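Local coordinates for DUF655 domain-containing protein (Archaeoglobus fulgidus, PDB 2I5H) that is of unknown function but belongs to the DUF655 family, whose helix-hairpin-helix kinship suggests, without proving, a role in binding nucleic acid, at residues A[44-49]-A[92-97]; A[133-136]-A[141-144]; A[161-166]-A[171-176]; A[182-187]-A[192-197]. One frame throughout, in Å; residues are numbered along the deposited sequence.

Contact 1 (A[44-49]-A[92-97])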
loop_
_atom_site.group_PDB
_atom_site.type_symbol
_atom_site.label_atom_id
_atom_site.label_comp_id
_atom_site.label_asym_id
_atom_site.label_seq_id
_atom_site.Cartn_x
_atom_site.Cartn_y
_atom_site.Cartn_z
ATOM N N LEU A 44 14.799 -11.663 8.646
ATOM C CA LEU A 44 13.825 -10.586 8.713
ATOM C C LEU A 44 13.126 -10.332 7.387
ATOM O O LEU A 44 13.657 -10.646 6.326
ATOM C CB LEU A 44 14.516 -9.275 9.115
ATOM C CG LEU A 44 15.290 -9.166 10.430
ATOM C CD1 LEU A 44 15.989 -7.795 10.496
ATOM C CD2 LEU A 44 14.325 -9.349 11.606
ATOM N N ALA A 45 11.927 -9.766 7.464
ATOM C CA ALA A 45 11.194 -9.372 6.271
ATOM C C ALA A 45 10.575 -7.996 6.506
ATOM O O ALA A 45 10.206 -7.651 7.631
ATOM C CB ALA A 45 10.098 -10.383 5.944
ATOM N N GLN A 46 10.498 -7.189 5.455
ATOM C CA GLN A 46 9.828 -5.911 5.587
ATOM C C GLN A 46 8.517 -6.142 4.857
ATOM O O GLN A 46 8.500 -6.657 3.735
ATOM C CB GLN A 46 10.646 -4.782 4.962
ATOM C CG GLN A 46 11.963 -4.555 5.682
ATOM C CD GLN A 46 12.651 -3.275 5.260
ATOM O OE1 GLN A 46 12.562 -2.865 4.103
ATOM N NE2 GLN A 46 13.353 -2.643 6.195
ATOM N N VAL A 47 7.414 -5.797 5.507
ATOM C CA VAL A 47 6.105 -6.022 4.924
ATOM C C VAL A 47 5.220 -4.788 4.957
ATOM O O VAL A 47 5.494 -3.826 5.676
ATOM C CB VAL A 47 5.381 -7.180 5.657
ATOM C CG1 VAL A 47 6.249 -8.426 5.642
ATOM C CG2 VAL A 47 5.061 -6.778 7.108
ATOM N N VAL A 48 4.161 -4.817 4.156
ATOM C CA VAL A 48 3.212 -3.716 4.118
ATOM C C VAL A 48 1.826 -4.290 4.414
ATOM O O VAL A 48 1.403 -5.259 3.781
ATOM C CB VAL A 48 3.241 -2.975 2.739
ATOM C CG1 VAL A 48 2.939 -3.938 1.584
ATOM C CG2 VAL A 48 2.243 -1.829 2.749
ATOM N N GLY A 49 1.152 -3.717 5.411
ATOM C CA GLY A 49 -0.180 -4.175 5.792
ATOM C C GLY A 49 -1.211 -3.992 4.691
ATOM O O GLY A 49 -1.231 -2.960 4.022
ATOM N N GLU A 92 11.765 5.731 4.912
ATOM C CA GLU A 92 13.227 5.728 4.818
ATOM C C GLU A 92 13.888 4.480 5.382
ATOM O O GLU A 92 15.020 4.160 5.028
ATOM C CB GLU A 92 13.808 6.958 5.523
ATOM C CG GLU A 92 13.573 6.986 7.030
ATOM C CD GLU A 92 13.942 8.315 7.652
ATOM O OE1 GLU A 92 15.081 8.461 8.148
ATOM O OE2 GLU A 92 13.086 9.219 7.634
ATOM N N ASP A 93 13.184 3.778 6.260
ATOM C CA ASP A 93 13.734 2.570 6.865
ATOM C C ASP A 93 13.626 1.353 5.960
ATOM O O ASP A 93 14.190 0.305 6.262
ATOM C CB ASP A 93 13.034 2.292 8.197
ATOM C CG ASP A 93 13.155 3.455 9.158
ATOM O OD1 ASP A 93 14.302 3.813 9.500
ATOM O OD2 ASP A 93 12.114 4.010 9.567
ATOM N N LEU A 94 12.893 1.486 4.861
ATOM C CA LEU A 94 12.755 0.379 3.923
ATOM C C LEU A 94 14.069 0.167 3.185
ATOM O O LEU A 94 14.794 1.126 2.906
ATOM C CB LEU A 94 11.655 0.663 2.897
ATOM C CG LEU A 94 10.201 0.692 3.372
ATOM C CD1 LEU A 94 9.311 1.111 2.211
ATOM C CD2 LEU A 94 9.794 -0.695 3.892
ATOM N N THR A 95 14.384 -1.088 2.885
ATOM C CA THR A 95 15.600 -1.399 2.141
ATOM C C THR A 95 15.378 -0.899 0.715
ATOM O O THR A 95 14.256 -0.579 0.332
ATOM C CB THR A 95 15.857 -2.919 2.069
ATOM O OG1 THR A 95 14.764 -3.554 1.394
ATOM C CG2 THR A 95 16.021 -3.508 3.459
ATOM N N PRO A 96 16.450 -0.812 -0.087
ATOM C CA PRO A 96 16.306 -0.348 -1.470
ATOM C C PRO A 96 15.368 -1.264 -2.247
ATOM O O PRO A 96 14.534 -0.806 -3.029
ATOM C CB PRO A 96 17.736 -0.409 -1.999
ATOM C CG PRO A 96 18.546 -0.068 -0.778
ATOM C CD PRO A 96 17.871 -0.925 0.284
ATOM N N ALA A 97 15.512 -2.563 -2.017
ATOM C CA ALA A 97 14.683 -3.560 -2.681
ATOM C C ALA A 97 13.228 -3.374 -2.264
ATOM O O ALA A 97 12.326 -3.432 -3.096
ATOM C CB ALA A 97 15.163 -4.956 -2.320
#
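Q46 reaches from an inner strand of the five-stranded antiparallel sheet to the turn D93-T95, which leads into the N-terminus of helix 96-111, and its amide pairs with the backbone on both sides of L94. The side chain, extended beyond CG, uses both ends of the amide. As acceptor, OE1 takes the backbone N-H of T95, with N to OE1 2.8 Å and an almost straight bond of 163°; the donor is somewhat tilted from the amide's carbonyl plane. As donor, NE2 gives a hydrogen to D93 O at 3.1 Å and 151°. NE2 has a second acceptor in E57 OE1 on the adjoining strand, so the amide orientation is fixed by partners at both ends. T95 is the N-cap of helix 96-111: its OG1 bonds to A98 N and also to D25 OD2 on strand 20-27, and the T95 backbone N-H is met separately, by Q46 OE1. D93 turns its carboxylate elsewhere, into a salt bridge with R90, and offers Q46 its main-chain carbonyl. Apolar atoms close round the buried OE1. L94 CD2 stands 3.5 Å from Q46 OE1. With T95 OG1 set between its backbone N and carbonyl carbon (chi1 61°), the T95 methyl, CG2, falls beside the backbone N and lies 3.6 Å from Q46 OE1.

Contact 2 (A[133-136]-A[141-144]); sequences QLEL and GKKM
E135 and K142 join the two ends of a short glycine-containing connection by a salt bridge, in a segment whose sequence and clan fit a helix-hairpin-helix motif. In 133-136 the backbone is helical in its angles, and the turn is closed by L136 N bonding to Q133 O at 2.7 Å. The CB of L134 is directed toward 141-144, and its side chain packs on M145, I148 and R152 of helix 142-154. E135 carries the contact. Its CG lies beside its own backbone N (chi1 -61°), and the chain runs on extended until OE1 meets K142 NZ at 2.7 Å, using the syn lone pair. The lysine starts away from E135 and comes back by bends at chi2 and chi4; on the way K142 CD passes 3.5 Å from E135 OE1, and the two side chains cross at a slant. The other oxygen, OE2, accepts the backbone N-H of H132, so the carboxylate is held at both oxygens. Replacing E135 by an alanine is likely to leave the K142 ammonium and H132 N without this partner and to let the lysine swing into solvent. E135 CG also lies 4.4 Å from G141 C, at the N-cap position of helix 142-154. The contact lies on the surface, with the side chain of E135 also resting on M145 of that helix, and L136 packing against L194 of the C-terminal tail.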
loop_
_atom_site.group_PDB
_atom_site.type_symbol
_atom_site.label_atom_id
_atom_site.label_comp_id
_atom_site.label_asym_id
_atom_site.label_seq_id
_atom_site.Cartn_x
_atom_site.Cartn_y
_atom_site.Cartn_z
ATOM N N GLN A 133 -11.855 15.916 -2.699
ATOM C CA GLN A 133 -11.043 14.750 -2.366
ATOM C C GLN A 133 -10.320 14.136 -3.562
ATOM O O GLN A 133 -9.180 13.690 -3.435
ATOM C CB GLN A 133 -11.897 13.679 -1.688
ATOM C CG GLN A 133 -12.407 14.069 -0.315
ATOM C CD GLN A 133 -12.966 12.888 0.449
ATOM O OE1 GLN A 133 -13.806 12.148 -0.059
ATOM N NE2 GLN A 133 -12.504 12.707 1.680
ATOM N N LEU A 134 -10.977 14.107 -4.718
ATOM C CA LEU A 134 -10.361 13.542 -5.915
ATOM C C LEU A 134 -9.056 14.254 -6.239
ATOM O O LEU A 134 -8.148 13.669 -6.832
ATOM C CB LEU A 134 -11.303 13.656 -7.116
ATOM C CG LEU A 134 -12.571 12.807 -7.069
ATOM C CD1 LEU A 134 -13.382 13.025 -8.341
ATOM C CD2 LEU A 134 -12.204 11.338 -6.908
ATOM N N GLU A 135 -8.970 15.520 -5.850
ATOM C CA GLU A 135 -7.775 16.306 -6.104
ATOM C C GLU A 135 -6.634 15.875 -5.193
ATOM O O GLU A 135 -5.482 16.225 -5.428
ATOM C CB GLU A 135 -8.072 17.793 -5.912
ATOM C CG GLU A 135 -9.144 18.321 -6.853
ATOM C CD GLU A 135 -9.454 19.785 -6.619
ATOM O OE1 GLU A 135 -8.568 20.632 -6.860
ATOM O OE2 GLU A 135 -10.585 20.086 -6.188
ATOM N N LEU A 136 -6.954 15.117 -4.149
ATOM C CA LEU A 136 -5.922 14.634 -3.234
ATOM C C LEU A 136 -5.084 13.585 -3.961
ATOM O O LEU A 136 -3.930 13.337 -3.608
ATOM C CB LEU A 136 -6.553 14.016 -1.983
ATOM C CG LEU A 136 -7.269 14.981 -1.034
ATOM C CD1 LEU A 136 -7.945 14.198 0.078
ATOM C CD2 LEU A 136 -6.269 15.976 -0.465
ATOM N N GLY A 141 -6.273 16.870 -11.174
ATOM C CA GLY A 141 -6.528 18.264 -10.866
ATOM C C GLY A 141 -7.968 18.668 -11.113
ATOM O O GLY A 141 -8.834 17.820 -11.323
ATOM N N LYS A 142 -8.219 19.973 -11.093
ATOM C CA LYS A 142 -9.559 20.512 -11.310
ATOM C C LYS A 142 -10.261 19.921 -12.532
ATOM O O LYS A 142 -11.391 19.443 -12.438
ATOM C CB LYS A 142 -9.492 22.037 -11.445
ATOM C CG LYS A 142 -9.196 22.781 -10.145
ATOM C CD LYS A 142 -10.328 22.608 -9.138
ATOM C CE LYS A 142 -10.165 23.534 -7.935
ATOM N NZ LYS A 142 -8.915 23.276 -7.168
ATOM N N LYS A 143 -9.593 19.954 -13.677
ATOM C CA LYS A 143 -10.179 19.425 -14.903
ATOM C C LYS A 143 -10.557 17.953 -14.762
ATOM O O LYS A 143 -11.679 17.557 -15.083
ATOM C CB LYS A 143 -9.205 19.593 -16.072
ATOM C CG LYS A 143 -9.783 19.171 -17.417
ATOM C CD LYS A 143 -8.780 19.342 -18.548
ATOM C CE LYS A 143 -7.596 18.393 -18.407
ATOM N NZ LYS A 143 -6.615 18.572 -19.519
ATOM N N MET A 144 -9.621 17.150 -14.270
ATOM C CA MET A 144 -9.854 15.720 -14.109
ATOM C C MET A 144 -10.951 15.382 -13.104
ATOM O O MET A 144 -11.765 14.495 -13.352
ATOM C CB MET A 144 -8.553 15.016 -13.710
ATOM C CG MET A 144 -8.629 13.501 -13.789
ATOM S SD MET A 144 -9.187 12.947 -15.414
ATOM C CE MET A 144 -7.760 13.376 -16.419
#

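Contact 3 (A[161-166]-A[171-176])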
loop_
_atom_site.group_PDB
_atom_site.type_symbol
_atom_site.label_atom_id
_atom_site.label_comp_id
_atom_site.label_asym_id
_atom_site.label_seq_id
_atom_site.Cartn_x
_atom_site.Cartn_y
_atom_site.Cartn_z
ATOM N N GLU A 161 -11.481 -0.834 -14.753
ATOM C CA GLU A 161 -11.511 -0.823 -16.210
ATOM C C GLU A 161 -12.655 0.090 -16.646
ATOM O O GLU A 161 -12.558 0.796 -17.652
ATOM C CB GLU A 161 -11.729 -2.248 -16.731
ATOM C CG GLU A 161 -11.686 -2.409 -18.247
ATOM C CD GLU A 161 -10.347 -2.040 -18.847
ATOM O OE1 GLU A 161 -9.301 -2.525 -18.357
ATOM O OE2 GLU A 161 -10.333 -1.270 -19.828
ATOM N N ASP A 162 -13.733 0.077 -15.869
ATOM C CA ASP A 162 -14.904 0.900 -16.148
ATOM C C ASP A 162 -14.556 2.381 -16.031
ATOM O O ASP A 162 -15.098 3.216 -16.756
ATOM C CB ASP A 162 -16.031 0.551 -15.171
ATOM C CG ASP A 162 -17.285 1.371 -15.406
ATOM O OD1 ASP A 162 -17.842 1.304 -16.523
ATOM O OD2 ASP A 162 -17.714 2.084 -14.474
ATOM N N ILE A 163 -13.648 2.698 -15.114
ATOM C CA ILE A 163 -13.218 4.075 -14.900
ATOM C C ILE A 163 -12.284 4.538 -16.014
ATOM O O ILE A 163 -12.408 5.655 -16.519
ATOM C CB ILE A 163 -12.479 4.228 -13.546
ATOM C CG1 ILE A 163 -13.449 3.969 -12.390
ATOM C CG2 ILE A 163 -11.868 5.619 -13.439
ATOM C CD1 ILE A 163 -12.825 4.117 -11.013
ATOM N N ALA A 164 -11.348 3.671 -16.389
ATOM C CA ALA A 164 -10.382 3.983 -17.437
ATOM C C ALA A 164 -11.039 4.083 -18.811
ATOM O O ALA A 164 -10.518 4.743 -19.710
ATOM C CB ALA A 164 -9.285 2.922 -17.464
ATOM N N GLN A 165 -12.184 3.427 -18.965
ATOM C CA GLN A 165 -12.907 3.431 -20.232
ATOM C C GLN A 165 -13.853 4.623 -20.365
ATOM O O GLN A 165 -13.934 5.248 -21.424
ATOM C CB GLN A 165 -13.688 2.126 -20.384
ATOM N N ARG A 166 -14.563 4.935 -19.287
ATOM C CA ARG A 166 -15.514 6.041 -19.287
ATOM C C ARG A 166 -14.841 7.401 -19.126
ATOM O O ARG A 166 -15.078 8.312 -19.917
ATOM C CB ARG A 166 -16.545 5.827 -18.180
ATOM C CG ARG A 166 -17.413 4.599 -18.403
ATOM C CD ARG A 166 -18.224 4.265 -17.167
ATOM N NE ARG A 166 -18.932 5.432 -16.658
ATOM C CZ ARG A 166 -19.713 5.422 -15.584
ATOM N NH1 ARG A 166 -19.891 4.299 -14.902
ATOM N NH2 ARG A 166 -20.310 6.537 -15.191
ATOM N N GLN A 171 -5.653 8.729 -16.061
ATOM C CA GLN A 171 -4.576 7.772 -15.850
ATOM C C GLN A 171 -5.191 6.572 -15.139
ATOM O O GLN A 171 -6.253 6.700 -14.525
ATOM C CB GLN A 171 -3.479 8.409 -14.993
ATOM C CG GLN A 171 -2.171 7.637 -14.968
ATOM C CD GLN A 171 -1.024 8.455 -14.401
ATOM O OE1 GLN A 171 0.123 8.004 -14.378
ATOM N NE2 GLN A 171 -1.328 9.665 -13.942
ATOM N N ARG A 172 -4.553 5.407 -15.232
ATOM C CA ARG A 172 -5.093 4.218 -14.574
ATOM C C ARG A 172 -5.494 4.554 -13.144
ATOM O O ARG A 172 -4.701 5.105 -12.383
ATOM C CB ARG A 172 -4.067 3.080 -14.567
ATOM C CG ARG A 172 -3.854 2.422 -15.921
ATOM C CD ARG A 172 -5.145 1.822 -16.462
ATOM N NE ARG A 172 -5.651 0.723 -15.643
ATOM C CZ ARG A 172 -6.748 0.026 -15.928
ATOM N NH1 ARG A 172 -7.455 0.315 -17.012
ATOM N NH2 ARG A 172 -7.136 -0.964 -15.137
ATOM N N PRO A 173 -6.741 4.234 -12.765
ATOM C CA PRO A 173 -7.209 4.523 -11.408
ATOM C C PRO A 173 -6.339 3.872 -10.336
ATOM O O PRO A 173 -6.135 4.445 -9.267
ATOM C CB PRO A 173 -8.642 3.989 -11.414
ATOM C CG PRO A 173 -8.599 2.896 -12.437
ATOM C CD PRO A 173 -7.766 3.507 -13.532
ATOM N N GLU A 174 -5.820 2.681 -10.629
ATOM C CA GLU A 174 -4.968 1.979 -9.675
ATOM C C GLU A 174 -3.709 2.788 -9.406
ATOM O O GLU A 174 -3.280 2.923 -8.261
ATOM C CB GLU A 174 -4.575 0.594 -10.201
ATOM C CG GLU A 174 -5.750 -0.303 -10.537
ATOM C CD GLU A 174 -6.170 -0.188 -11.987
ATOM O OE1 GLU A 174 -6.335 0.950 -12.473
ATOM O OE2 GLU A 174 -6.333 -1.240 -12.639
ATOM N N LYS A 175 -3.119 3.324 -10.469
ATOM C CA LYS A 175 -1.902 4.117 -10.346
ATOM C C LYS A 175 -2.156 5.366 -9.514
ATOM O O LYS A 175 -1.306 5.786 -8.728
ATOM C CB LYS A 175 -1.381 4.513 -11.728
ATOM C CG LYS A 175 -0.095 5.318 -11.676
ATOM C CD LYS A 175 0.564 5.422 -13.039
ATOM C CE LYS A 175 1.907 6.124 -12.929
ATOM N NZ LYS A 175 2.797 5.426 -11.956
ATOM N N LEU A 176 -3.330 5.962 -9.697
ATOM C CA LEU A 176 -3.692 7.155 -8.946
ATOM C C LEU A 176 -3.768 6.801 -7.469
ATOM O O LEU A 176 -3.268 7.536 -6.618
ATOM C CB LEU A 176 -5.047 7.690 -9.412
ATOM C CG LEU A 176 -5.154 8.195 -10.851
ATOM C CD1 LEU A 176 -6.608 8.546 -11.141
ATOM C CD2 LEU A 176 -4.254 9.408 -11.052
#
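R172 doubles back over the contact to meet E161 and A164, while P173 packs alongside I163. The arginine begins with its CB turned away from helix 160-166, and bends at chi2 and chi3 curl the guanidinium round until NH1 stands 3.2 Å from A164 CB, a tight approach. E161 comes from the other helix with CG anti to its backbone N (chi1 -176°) and a bend at chi2. Its OE1 lies 3.6 Å from R172 NH1, a long ion pair, with the carboxylate and guanidinium planes 37° apart. The stronger hold is on the arginine's own side: R172 NH2 bonds to E174 OE2 at 2.6 Å, on the syn lone pair of that oxygen and 16° out of the guanidinium plane. Thus one cation links two carboxylates in a salt-bridge network, its face lying over P173 CD toward the rim. On the apolar side, I163 CG2 and P173 CB come to 4.1 Å, the two side chains running in opposite senses, and A164 CB reaches P173 CD at 4.3 Å. R172 occupies the N-cap position of helix 173-186, and the contact brings helix 160-166 against the start of that helix across the short connection between them, in keeping with a family of the helix-hairpin-helix clan. F121 of helix 114-121 packs against both I163 and P173, and F160 lies on P173 and E174, which seats the junction among three helices.

Contact 4 (A[182-187]-A[192-197]); sequences IYEIKN and YKLFTA
E184 sends its carboxylate from helix 173-186 into the returning C-terminal tail, where Y192 to T196 wrap about it. Its CG sits beside the backbone N (chi1 -69°) and the chain is extended beyond, which carries the acid group out to the tail. Y192 comes first: its carbonyl O lies near the stem of E184, and its ring leads away. K193 runs alongside the end of the helix, its CE 3.9 Å from N187 O, but its ammonium is bound by the carbonyls of P188 and T190. L194 then gives its backbone N-H to E184 OE2 at 2.8 Å, a bond that meets the oxygen 38° out of the carboxylate plane; the two side chains cross at about a right angle. OE2 is also bridged by R180 NE, one turn earlier in the helix. In effect a buried, helix-borne carboxylate gathers consecutive backbone N-H groups of the irregular C-terminal tail and pins that tail to the chain's last helix. F195 N bonds to the syn lone pair of E184 OE1 at 3.2 Å, and the F195 ring lies with one face over L194 CB and packs edge-to-face with F120. T196 completes the set: OG1 donates to the anti lone pair of E184 OE1 at 2.7 Å, and T196 N adds a weak bond to the same oxygen. A leucine in place of E184 would probably leave R180 without its anion and the tail amides without their acceptors, letting the tail lift from the helix. Beyond the acid, T196 CG2 touches I185 CG1 at 4.2 Å.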
loop_
_atom_site.group_PDB
_atom_site.type_symbol
_atom_site.label_atom_id
_atom_site.label_comp_id
_atom_site.label_asym_id
_atom_site.label_seq_id
_atom_site.Cartn_x
_atom_site.Cartn_y
_atom_site.Cartn_z
ATOM N N ILE A 182 1.304 5.917 -1.404
ATOM C CA ILE A 182 2.728 6.140 -1.214
ATOM C C ILE A 182 2.967 7.546 -0.670
ATOM O O ILE A 182 3.823 7.748 0.190
ATOM C CB ILE A 182 3.495 5.934 -2.537
ATOM C CG1 ILE A 182 3.549 4.435 -2.855
ATOM C CG2 ILE A 182 4.891 6.528 -2.442
ATOM C CD1 ILE A 182 4.266 4.086 -4.133
ATOM N N TYR A 183 2.197 8.516 -1.156
ATOM C CA TYR A 183 2.352 9.887 -0.684
ATOM C C TYR A 183 2.085 9.967 0.818
ATOM O O TYR A 183 2.836 10.599 1.558
ATOM C CB TYR A 183 1.391 10.827 -1.416
ATOM C CG TYR A 183 1.502 12.258 -0.938
ATOM C CD1 TYR A 183 2.560 13.068 -1.347
ATOM C CD2 TYR A 183 0.578 12.784 -0.039
ATOM C CE1 TYR A 183 2.694 14.372 -0.868
ATOM C CE2 TYR A 183 0.704 14.085 0.446
ATOM C CZ TYR A 183 1.762 14.871 0.028
ATOM O OH TYR A 183 1.887 16.157 0.506
ATOM N N GLU A 184 1.014 9.320 1.262
ATOM C CA GLU A 184 0.650 9.331 2.673
ATOM C C GLU A 184 1.693 8.619 3.527
ATOM O O GLU A 184 2.038 9.081 4.616
ATOM C CB GLU A 184 -0.733 8.698 2.859
ATOM C CG GLU A 184 -1.862 9.554 2.271
ATOM C CD GLU A 184 -3.239 8.925 2.398
ATOM O OE1 GLU A 184 -3.389 7.945 3.154
ATOM O OE2 GLU A 184 -4.184 9.426 1.743
ATOM N N ILE A 185 2.208 7.504 3.027
ATOM C CA ILE A 185 3.229 6.759 3.753
ATOM C C ILE A 185 4.476 7.621 3.949
ATOM O O ILE A 185 5.105 7.591 5.006
ATOM C CB ILE A 185 3.613 5.473 2.998
ATOM C CG1 ILE A 185 2.435 4.494 3.032
ATOM C CG2 ILE A 185 4.876 4.862 3.604
ATOM C CD1 ILE A 185 2.685 3.197 2.291
ATOM N N LYS A 186 4.820 8.400 2.929
ATOM C CA LYS A 186 5.991 9.265 2.993
ATOM C C LYS A 186 5.736 10.532 3.799
ATOM O O LYS A 186 6.669 11.127 4.340
ATOM C CB LYS A 186 6.445 9.661 1.589
ATOM C CG LYS A 186 6.955 8.518 0.739
ATOM C CD LYS A 186 7.483 9.042 -0.586
ATOM C CE LYS A 186 8.051 7.927 -1.443
ATOM N NZ LYS A 186 8.587 8.441 -2.740
ATOM N N ASN A 187 4.474 10.944 3.881
ATOM C CA ASN A 187 4.126 12.157 4.611
ATOM C C ASN A 187 3.091 11.929 5.701
ATOM O O ASN A 187 1.928 12.311 5.559
ATOM C CB ASN A 187 3.617 13.224 3.641
ATOM C CG ASN A 187 4.610 13.530 2.542
ATOM O OD1 ASN A 187 4.637 12.863 1.510
ATOM N ND2 ASN A 187 5.448 14.536 2.768
ATOM N N TYR A 192 -4.598 14.952 5.390
ATOM C CA TYR A 192 -5.589 13.939 5.057
ATOM C C TYR A 192 -5.015 12.546 4.807
ATOM O O TYR A 192 -4.114 12.369 3.993
ATOM C CB TYR A 192 -6.394 14.389 3.835
ATOM C CG TYR A 192 -7.228 15.624 4.088
ATOM C CD1 TYR A 192 -8.314 15.587 4.962
ATOM C CD2 TYR A 192 -6.923 16.835 3.467
ATOM C CE1 TYR A 192 -9.077 16.725 5.213
ATOM C CE2 TYR A 192 -7.680 17.980 3.711
ATOM C CZ TYR A 192 -8.753 17.917 4.586
ATOM O OH TYR A 192 -9.496 19.046 4.842
ATOM N N LYS A 193 -5.549 11.562 5.525
ATOM C CA LYS A 193 -5.122 10.174 5.376
ATOM C C LYS A 193 -6.296 9.398 4.788
ATOM O O LYS A 193 -7.104 8.825 5.520
ATOM C CB LYS A 193 -4.732 9.574 6.733
ATOM C CG LYS A 193 -3.572 10.267 7.442
ATOM C CD LYS A 193 -2.312 10.285 6.594
ATOM C CE LYS A 193 -1.108 10.740 7.406
ATOM N NZ LYS A 193 -1.343 12.045 8.090
ATOM N N LEU A 194 -6.380 9.383 3.463
ATOM C CA LEU A 194 -7.464 8.704 2.764
ATOM C C LEU A 194 -7.422 7.184 2.827
ATOM O O LEU A 194 -8.451 6.538 3.031
ATOM C CB LEU A 194 -7.479 9.128 1.293
ATOM C CG LEU A 194 -7.689 10.611 0.996
ATOM C CD1 LEU A 194 -7.583 10.842 -0.504
ATOM C CD2 LEU A 194 -9.048 11.054 1.522
ATOM N N PHE A 195 -6.236 6.609 2.651
ATOM C CA PHE A 195 -6.111 5.158 2.646
ATOM C C PHE A 195 -5.173 4.573 3.692
ATOM O O PHE A 195 -5.099 3.352 3.835
ATOM C CB PHE A 195 -5.653 4.695 1.262
ATOM C CG PHE A 195 -6.422 5.311 0.135
ATOM C CD1 PHE A 195 -7.788 5.076 -0.002
ATOM C CD2 PHE A 195 -5.788 6.140 -0.784
ATOM C CE1 PHE A 195 -8.510 5.661 -1.042
ATOM C CE2 PHE A 195 -6.500 6.728 -1.825
ATOM C CZ PHE A 195 -7.866 6.488 -1.955
ATOM N N THR A 196 -4.461 5.427 4.419
ATOM C CA THR A 196 -3.519 4.940 5.422
ATOM C C THR A 196 -3.887 5.311 6.855
ATOM O O THR A 196 -3.062 5.180 7.763
ATOM C CB THR A 196 -2.098 5.459 5.141
ATOM O OG1 THR A 196 -2.081 6.887 5.238
ATOM C CG2 THR A 196 -1.644 5.046 3.748
ATOM N N ALA A 197 -5.118 5.766 7.059
ATOM C CA ALA A 197 -5.573 6.151 8.389
ATOM C C ALA A 197 -5.571 4.946 9.325
ATOM O O ALA A 197 -5.502 3.808 8.816
ATOM C CB ALA A 197 -6.976 6.747 8.310
#

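The contacts differ in depth as much as in chemistry. Contact 1 stands apart at the strand end of the chain, partly buried, and works by a neutral amide bonding to backbone. The other three belong to the helical part. Contact 2 is a surface ion pair and contact 3 a partly buried mix of charge network and apolar packing; their centres are about 14 Å apart, on the same side of the chain's centre. Contacts 3 and 4 both use helix 173-186, at its start and its end. Contact 4 is a surface contact with one buried residue, the acid E184, met mainly by backbone N-H groups. Contacts 2 and 4 touch directly through apolar packing.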